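Local coordinates for protein auracyanin-B-2 (Chloroflexus aurantiacus, PDB 1QHQ) that shuttles electrons as a small blue copper protein of the cupredoxin fold, probably accepting them from the membrane-bound alternative complex III, at residues Ala23-Leu28 / Asn51-His57; Ala27-Ala31 / His127-Lys133; Ala82-Pro86 / Cys122-Gly126. One frame throughout, in Å; residues are numbered along the deposited sequence.

Interaction 1: residues Ala23-Leu28 / Asn51-His57; sequences AAPDAL and NNLGVQH. With CU (copper (II) ion), chain B.
His57, a ligand of the type 1 blue copper site in this cupredoxin, is carried by the loop 51-57 and backed by the loop 23-28. Its ND1 binds copper at 2.0 Å, while NE2 donates to a water at 2.8 Å that lies in the ring plane. The same water donates to Ala24 O at 2.6 Å and Ala27 O at 2.7 Å, which helps fix the rotation of the imidazole and gives its second nitrogen a partner. Ala23 packs obliquely against the ring, CB 3.6 Å from His57 CD2; a methyl is small enough to fit so close to a ligand. Farther out the loops are bonded directly: Asn52 N donates to Pro25 O at 2.6 Å, nearly straight (164°), on a lone pair in the carbonyl plane. Asn52 then turns its amide to Asp26, Asn52 ND2 meeting Asp26 OD1 on the syn side at 3.1 Å, the carboxylate and amide planes inclined at 35°. A weak bond runs from the same nitrogen to OD2. Between these polar ties and the histidine, Leu28 CD2 rests against Leu53 CD1 at 4.0 Å, branched apolar ends suited to filling the seam. The loop 51-57 also holds its own shape. With CG between the backbone N and the carbonyl carbon (chi1 70°), Asn51 OD1 accepts from Leu53 N, an Asx turn, and from Val55 N, while ND2 donates to Val55 O.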
loop_
_atom_site.group_PDB
_atom_site.type_symbol
_atom_site.label_atom_id
_atom_site.label_comp_id
_atom_site.label_asym_id
_atom_site.label_seq_id
_atom_site.Cartn_x
_atom_site.Cartn_y
_atom_site.Cartn_z
ATOM N N ALA A 23 1.121 10.471 4.081
ATOM C CA ALA A 23 2.158 10.820 3.077
ATOM C C ALA A 23 3.079 11.865 3.664
ATOM O O ALA A 23 2.695 12.618 4.579
ATOM C CB ALA A 23 1.449 11.353 1.833
ATOM N N ALA A 24 4.341 11.874 3.212
ATOM C CA ALA A 24 5.172 13.074 3.567
ATOM C C ALA A 24 4.506 14.265 2.844
ATOM O O ALA A 24 3.983 14.081 1.746
ATOM C CB ALA A 24 6.574 12.872 3.033
ATOM N N PRO A 25 4.491 15.412 3.473
ATOM C CA PRO A 25 3.812 16.579 2.909
ATOM C C PRO A 25 4.592 17.186 1.758
ATOM O O PRO A 25 3.965 17.699 0.820
ATOM C CB PRO A 25 3.686 17.522 4.079
ATOM C CG PRO A 25 4.851 17.212 4.950
ATOM C CD PRO A 25 5.079 15.702 4.795
ATOM N N ASP A 26 5.907 17.058 1.773
ATOM C CA ASP A 26 6.757 17.723 0.777
ATOM C C ASP A 26 7.702 16.784 0.067
ATOM O O ASP A 26 8.677 17.223 -0.588
ATOM C CB ASP A 26 7.561 18.840 1.492
ATOM C CG ASP A 26 6.614 19.952 1.959
ATOM O OD1 ASP A 26 5.847 20.436 1.095
ATOM O OD2 ASP A 26 6.545 20.199 3.170
ATOM N N ALA A 27 7.452 15.480 0.097
ATOM C CA ALA A 27 8.323 14.514 -0.566
ATOM C C ALA A 27 7.540 13.365 -1.129
ATOM O O ALA A 27 6.430 13.066 -0.619
ATOM C CB ALA A 27 9.390 13.992 0.419
ATOM N N LEU A 28 8.080 12.605 -2.055
ATOM C CA LEU A 28 7.499 11.369 -2.532
ATOM C C LEU A 28 7.894 10.207 -1.614
ATOM O O LEU A 28 8.764 9.397 -1.868
ATOM C CB LEU A 28 7.923 11.104 -3.980
ATOM C CG LEU A 28 7.651 12.298 -4.935
ATOM C CD1 LEU A 28 8.104 11.909 -6.337
ATOM C CD2 LEU A 28 6.186 12.669 -4.935
ATOM N N ASN A 51 -0.784 16.403 1.279
ATOM C CA ASN A 51 0.583 16.781 0.858
ATOM C C ASN A 51 0.522 18.150 0.164
ATOM O O ASN A 51 -0.531 18.533 -0.318
ATOM C CB ASN A 51 1.207 15.736 -0.029
ATOM C CG ASN A 51 0.661 15.580 -1.401
ATOM O OD1 ASN A 51 0.907 16.416 -2.314
ATOM N ND2 ASN A 51 -0.083 14.527 -1.696
ATOM N N ASN A 52 1.660 18.809 0.155
ATOM C CA ASN A 52 1.758 20.146 -0.453
ATOM C C ASN A 52 2.119 20.119 -1.913
ATOM O O ASN A 52 2.289 21.213 -2.517
ATOM C CB ASN A 52 2.830 20.923 0.353
ATOM C CG ASN A 52 2.403 21.078 1.799
ATOM O OD1 ASN A 52 1.200 21.308 2.035
ATOM N ND2 ASN A 52 3.330 20.998 2.729
ATOM N N LEU A 53 2.191 18.977 -2.570
ATOM C CA LEU A 53 2.598 18.880 -3.965
ATOM C C LEU A 53 1.447 18.774 -4.915
ATOM O O LEU A 53 1.595 18.671 -6.150
ATOM C CB LEU A 53 3.513 17.619 -4.133
ATOM C CG LEU A 53 4.720 17.588 -3.217
ATOM C CD1 LEU A 53 5.485 16.269 -3.348
ATOM C CD2 LEU A 53 5.660 18.760 -3.524
ATOM N N GLY A 54 0.232 18.470 -4.382
ATOM C CA GLY A 54 -0.903 18.201 -5.253
ATOM C C GLY A 54 -0.823 16.834 -5.901
ATOM O O GLY A 54 -1.460 16.523 -6.898
ATOM N N VAL A 55 -0.042 15.923 -5.246
ATOM C CA VAL A 55 0.259 14.653 -5.877
ATOM C C VAL A 55 -0.525 13.462 -5.325
ATOM O O VAL A 55 -0.947 13.458 -4.168
ATOM C CB VAL A 55 1.778 14.361 -5.854
ATOM C CG1 VAL A 55 2.215 13.858 -4.483
ATOM C CG2 VAL A 55 2.146 13.398 -6.969
ATOM N N GLN A 56 -0.807 12.523 -6.174
ATOM C CA GLN A 56 -1.483 11.279 -5.863
ATOM C C GLN A 56 -0.567 10.234 -5.240
ATOM O O GLN A 56 0.599 10.148 -5.566
ATOM C CB GLN A 56 -2.074 10.686 -7.142
ATOM C CG GLN A 56 -3.217 11.549 -7.691
ATOM C CD GLN A 56 -3.480 11.202 -9.148
ATOM O OE1 GLN A 56 -2.614 11.503 -10.001
ATOM N NE2 GLN A 56 -4.570 10.559 -9.434
ATOM N N HIS A 57 -1.185 9.355 -4.415
ATOM C CA HIS A 57 -0.433 8.302 -3.749
ATOM C C HIS A 57 -1.385 7.155 -3.326
ATOM O O HIS A 57 -2.557 7.361 -3.089
ATOM C CB HIS A 57 0.165 8.788 -2.437
ATOM C CG HIS A 57 1.241 9.822 -2.459
ATOM N ND1 HIS A 57 2.442 9.616 -3.120
ATOM C CD2 HIS A 57 1.371 10.966 -1.774
ATOM C CE1 HIS A 57 3.234 10.642 -2.883
ATOM N NE2 HIS A 57 2.617 11.494 -2.076
HETATM CU CU CU B . 3.037 8.011 -4.191
HETATM O O HOH W 1 3.791 13.734 -0.839
#

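Interaction 2: residues Ala27-Ala31 / His127-Lys133; sequences ALAFA and HYLAGMK. With CU (copper (II) ion), chain B.
Ala29 and Met132 bring the two backbones within 4.2 Å, CA to CA, where the loop 27-31 runs past the cupredoxin ligand loop between strands 116-121 and 133-139. No direct hydrogen bond joins the segments. Instead, one water bridges Leu28 O and Ala130 O, and another bridges Phe30 N and Lys133 O. A type I turn from Tyr128 to Gly131, where glycine suits the positive phi, brings the chain round so that His127 and Met132 both reach the metal. His127 ND1 binds copper at 2.0 Å, and Leu28 sits over one face of that imidazole, its CD2 3.6 Å from His127 NE2. Met132 SD lies 2.8 Å from copper, the long axial bond familiar in blue copper sites. Its CG is anti to the backbone N (chi1 -172°) and the rest of the chain is extended, which carries the thioether past the Ala29 backbone and across the Phe30 ring. There CE sits over one face, 3.7 Å from the ring centroid and 17° off the normal, a CH-pi contact, with SD farther above the same ring in a Met-aromatic contact. Tyr120 and Trp59 meet Phe30 edge-to-face, so the ring that supports the methionine is itself held in an aromatic cluster. With an alanine in place of Phe30, the Met132 methyl would probably lose its flat backing and be freer to turn about the CG-SD bond. Met132 SD also lies 3.6 Å from Ala29 N.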
loop_
_atom_site.group_PDB
_atom_site.type_symbol
_atom_site.label_atom_id
_atom_site.label_comp_id
_atom_site.label_asym_id
_atom_site.label_seq_id
_atom_site.Cartn_x
_atom_site.Cartn_y
_atom_site.Cartn_z
ATOM N N ALA A 27 7.452 15.480 0.097
ATOM C CA ALA A 27 8.323 14.514 -0.566
ATOM C C ALA A 27 7.540 13.365 -1.129
ATOM O O ALA A 27 6.430 13.066 -0.619
ATOM C CB ALA A 27 9.390 13.992 0.419
ATOM N N LEU A 28 8.080 12.605 -2.055
ATOM C CA LEU A 28 7.499 11.369 -2.532
ATOM C C LEU A 28 7.894 10.207 -1.614
ATOM O O LEU A 28 8.764 9.397 -1.868
ATOM C CB LEU A 28 7.923 11.104 -3.980
ATOM C CG LEU A 28 7.651 12.298 -4.935
ATOM C CD1 LEU A 28 8.104 11.909 -6.337
ATOM C CD2 LEU A 28 6.186 12.669 -4.935
ATOM N N ALA A 29 7.223 10.205 -0.439
ATOM C CA ALA A 29 7.566 9.205 0.580
ATOM C C ALA A 29 6.347 9.051 1.518
ATOM O O ALA A 29 5.528 9.948 1.624
ATOM C CB ALA A 29 8.732 9.698 1.415
ATOM N N PHE A 30 6.362 7.913 2.210
ATOM C CA PHE A 30 5.409 7.786 3.332
ATOM C C PHE A 30 6.040 8.496 4.526
ATOM O O PHE A 30 7.260 8.436 4.714
ATOM C CB PHE A 30 5.234 6.295 3.650
ATOM C CG PHE A 30 4.542 5.523 2.582
ATOM C CD1 PHE A 30 3.176 5.689 2.332
ATOM C CD2 PHE A 30 5.241 4.637 1.766
ATOM C CE1 PHE A 30 2.563 5.017 1.320
ATOM C CE2 PHE A 30 4.630 3.968 0.739
ATOM C CZ PHE A 30 3.253 4.125 0.512
ATOM N N ALA A 31 5.196 8.995 5.445
ATOM C CA ALA A 31 5.724 9.560 6.683
ATOM C C ALA A 31 6.251 8.446 7.584
ATOM O O ALA A 31 7.216 8.610 8.304
ATOM C CB ALA A 31 4.672 10.392 7.397
ATOM N N HIS A 127 7.039 6.836 -8.144
ATOM C CA HIS A 127 7.210 7.000 -6.718
ATOM C C HIS A 127 8.010 5.885 -6.062
ATOM O O HIS A 127 8.853 6.177 -5.220
ATOM C CB HIS A 127 5.787 7.097 -6.086
ATOM C CG HIS A 127 5.148 8.409 -6.441
ATOM N ND1 HIS A 127 4.044 8.893 -5.719
ATOM C CD2 HIS A 127 5.413 9.356 -7.354
ATOM C CE1 HIS A 127 3.705 10.097 -6.199
ATOM N NE2 HIS A 127 4.512 10.377 -7.156
ATOM N N TYR A 128 7.776 4.651 -6.501
ATOM C CA TYR A 128 8.543 3.513 -5.944
ATOM C C TYR A 128 10.025 3.637 -6.260
ATOM O O TYR A 128 10.854 3.689 -5.345
ATOM C CB TYR A 128 7.956 2.205 -6.475
ATOM C CG TYR A 128 8.825 0.999 -6.131
ATOM C CD1 TYR A 128 9.205 0.755 -4.829
ATOM C CD2 TYR A 128 9.371 0.232 -7.153
ATOM C CE1 TYR A 128 10.094 -0.262 -4.519
ATOM C CE2 TYR A 128 10.267 -0.795 -6.858
ATOM C CZ TYR A 128 10.574 -1.058 -5.549
ATOM O OH TYR A 128 11.497 -2.050 -5.248
ATOM N N LEU A 129 10.323 4.045 -7.509
ATOM C CA LEU A 129 11.750 4.284 -7.852
ATOM C C LEU A 129 12.306 5.485 -7.152
ATOM O O LEU A 129 13.514 5.505 -6.790
ATOM C CB LEU A 129 11.905 4.449 -9.366
ATOM C CG LEU A 129 11.576 3.235 -10.226
ATOM C CD1 LEU A 129 11.736 3.591 -11.707
ATOM C CD2 LEU A 129 12.449 2.050 -9.864
ATOM N N ALA A 130 11.487 6.475 -6.790
ATOM C CA ALA A 130 11.938 7.610 -6.045
ATOM C C ALA A 130 12.154 7.347 -4.575
ATOM O O ALA A 130 12.559 8.247 -3.834
ATOM C CB ALA A 130 11.078 8.837 -6.276
ATOM N N GLY A 131 11.811 6.125 -4.109
ATOM C CA GLY A 131 12.021 5.736 -2.744
ATOM C C GLY A 131 10.754 5.642 -1.882
ATOM O O GLY A 131 10.908 5.582 -0.638
ATOM N N MET A 132 9.599 5.798 -2.466
ATOM C CA MET A 132 8.343 5.776 -1.674
ATOM C C MET A 132 7.990 4.308 -1.354
ATOM O O MET A 132 7.288 3.638 -2.069
ATOM C CB MET A 132 7.195 6.428 -2.417
ATOM C CG MET A 132 5.958 6.548 -1.439
ATOM S SD MET A 132 4.894 7.911 -2.041
ATOM C CE MET A 132 3.563 7.731 -0.792
ATOM N N LYS A 133 8.540 3.919 -0.206
ATOM C CA LYS A 133 8.388 2.502 0.226
ATOM C C LYS A 133 8.600 2.506 1.742
ATOM O O LYS A 133 9.144 3.439 2.279
ATOM C CB LYS A 133 9.383 1.631 -0.463
ATOM C CG LYS A 133 10.858 1.903 -0.194
ATOM C CD LYS A 133 11.659 0.888 -1.024
ATOM C CE LYS A 133 13.093 1.351 -1.234
ATOM N NZ LYS A 133 13.699 0.528 -2.357
HETATM CU CU CU B . 3.037 8.011 -4.191
HETATM O O HOH W 2 11.476 9.350 -1.622
HETATM O O HOH W 3 8.724 6.272 2.009
#

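Interaction 3: residues Ala82-Pro86 / Cys122-Gly126; sequences ALFVP and CTFPG. With CU (copper (II) ion), chain B.
Phe84 and Phe124 mark the nearest approach of two irregular loops, their CA atoms 5.6 Å apart, and Leu83 and Phe84 both take left-handed helical backbone angles, turning the chain there. One hydrogen bond joins the segments: Thr123 OG1 donates to Phe84 O at 2.7 Å, in the carbonyl plane with a C=O to donor angle of 154°. A short hydroxyl side chain suits this place, since its oxygen reaches the carbonyl while Pro86 CD packs alongside. The Phe84 ring is covered on one face by Pro125, whose CG stands over the centre, 3.4 Å from the centroid, in a tight CH-pi contact that a rigid proline ring supplies well. The same phenyl ring turns an edge toward the face of Phe124 in a T-shaped pair, centroids 5.5 Å apart and planes at 77°. Next to this apolar patch stands the copper ligand Cys122. It sets its CB away from the loop 82-86 and, with SG anti to the backbone N (chi1 171°), binds copper at 2.2 Å. Phe124 N donates to that sulfur at 3.4 Å, a bond of the kind thought to tune the thiolate in blue copper sites. Asn58 OD1 accepts from Thr123 N. Toward the helix and the sheet, Thr123 packs on Asn73 and Ala76 of helix 66-77 and on Val60 of strand 60-62, and Pro86 fits among Val72 of that helix, Val60 and Trp96 of strand 93-96.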
loop_
_atom_site.group_PDB
_atom_site.type_symbol
_atom_site.label_atom_id
_atom_site.label_comp_id
_atom_site.label_asym_id
_atom_site.label_seq_id
_atom_site.Cartn_x
_atom_site.Cartn_y
_atom_site.Cartn_z
ATOM N N ALA A 82 -7.071 2.862 -14.222
ATOM C CA ALA A 82 -7.457 2.798 -12.807
ATOM C C ALA A 82 -6.531 3.654 -11.979
ATOM O O ALA A 82 -6.411 3.469 -10.760
ATOM C CB ALA A 82 -7.446 1.344 -12.354
ATOM N N LEU A 83 -5.819 4.587 -12.631
ATOM C CA LEU A 83 -4.941 5.493 -11.907
ATOM C C LEU A 83 -3.859 4.730 -11.142
ATOM O O LEU A 83 -3.280 5.264 -10.166
ATOM C CB LEU A 83 -5.737 6.390 -10.973
ATOM C CG LEU A 83 -6.474 7.559 -11.674
ATOM C CD1 LEU A 83 -7.294 8.332 -10.652
ATOM C CD2 LEU A 83 -5.421 8.478 -12.302
ATOM N N PHE A 84 -3.304 3.726 -11.798
ATOM C CA PHE A 84 -2.028 3.138 -11.460
ATOM C C PHE A 84 -2.054 2.340 -10.162
ATOM O O PHE A 84 -1.008 2.205 -9.498
ATOM C CB PHE A 84 -0.914 4.189 -11.466
ATOM C CG PHE A 84 -0.785 4.929 -12.793
ATOM C CD1 PHE A 84 -0.243 4.313 -13.895
ATOM C CD2 PHE A 84 -1.236 6.234 -12.893
ATOM C CE1 PHE A 84 -0.137 4.989 -15.108
ATOM C CE2 PHE A 84 -1.133 6.919 -14.096
ATOM C CZ PHE A 84 -0.551 6.303 -15.185
ATOM N N VAL A 85 -3.217 1.823 -9.786
ATOM C CA VAL A 85 -3.247 0.831 -8.683
ATOM C C VAL A 85 -2.861 -0.501 -9.338
ATOM O O VAL A 85 -2.976 -0.639 -10.563
ATOM C CB VAL A 85 -4.651 0.669 -8.077
ATOM C CG1 VAL A 85 -5.062 1.933 -7.324
ATOM C CG2 VAL A 85 -5.676 0.317 -9.149
ATOM N N PRO A 86 -2.401 -1.457 -8.568
ATOM C CA PRO A 86 -2.214 -2.811 -9.104
ATOM C C PRO A 86 -3.531 -3.295 -9.668
ATOM O O PRO A 86 -4.597 -3.046 -9.094
ATOM C CB PRO A 86 -1.849 -3.625 -7.845
ATOM C CG PRO A 86 -1.292 -2.621 -6.902
ATOM C CD PRO A 86 -2.135 -1.362 -7.120
ATOM N N CYS A 122 4.314 2.737 -2.888
ATOM C CA CYS A 122 3.294 3.473 -3.622
ATOM C C CYS A 122 3.507 3.115 -5.113
ATOM O O CYS A 122 4.675 3.051 -5.517
ATOM C CB CYS A 122 3.430 4.951 -3.400
ATOM S SG CYS A 122 2.360 5.945 -4.492
ATOM N N THR A 123 2.462 2.842 -5.840
ATOM C CA THR A 123 2.600 2.487 -7.242
ATOM C C THR A 123 2.313 3.629 -8.211
ATOM O O THR A 123 2.368 3.346 -9.421
ATOM C CB THR A 123 1.784 1.266 -7.638
ATOM O OG1 THR A 123 0.392 1.430 -7.368
ATOM C CG2 THR A 123 2.335 0.046 -6.880
ATOM N N PHE A 124 2.105 4.832 -7.717
ATOM C CA PHE A 124 1.935 5.935 -8.743
ATOM C C PHE A 124 3.265 6.013 -9.507
ATOM O O PHE A 124 4.313 5.925 -8.905
ATOM C CB PHE A 124 1.683 7.236 -7.993
ATOM C CG PHE A 124 1.173 8.264 -8.996
ATOM C CD1 PHE A 124 -0.125 8.244 -9.422
ATOM C CD2 PHE A 124 2.107 9.115 -9.581
ATOM C CE1 PHE A 124 -0.554 9.146 -10.391
ATOM C CE2 PHE A 124 1.679 10.004 -10.555
ATOM C CZ PHE A 124 0.360 10.014 -10.962
ATOM N N PRO A 125 3.191 6.131 -10.822
ATOM C CA PRO A 125 4.400 6.143 -11.654
ATOM C C PRO A 125 5.531 6.948 -11.102
ATOM O O PRO A 125 5.419 8.110 -10.745
ATOM C CB PRO A 125 3.898 6.751 -12.974
ATOM C CG PRO A 125 2.476 6.353 -13.040
ATOM C CD PRO A 125 1.971 6.345 -11.601
ATOM N N GLY A 126 6.722 6.289 -10.974
ATOM C CA GLY A 126 7.881 6.943 -10.450
ATOM C C GLY A 126 8.106 6.961 -8.979
ATOM O O GLY A 126 9.228 7.169 -8.487
HETATM CU CU CU B . 3.037 8.011 -4.191
#

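The three contacts gather round one copper at an end of the beta sandwich, interactions 1 and 2 with centres about 9 Å apart, 2 and 3 about 12 Å, and 1 and 3 about 14 Å. Interactions 1 and 2 start from the same loop after strand 17-22 and share Ala27 and Leu28, whereas interaction 3 is nested inside the chain closed by interaction 2. His57 arrives on the loop before strand 60-62; Cys122, His127 and Met132 follow on the single loop joining strands 116-121 and 133-139. Backbone bonding between Met132 and Cys122 ties interactions 2 and 3, while His57 of interaction 1 brings the remaining ligand from a distant loop to complete the electron-transfer site.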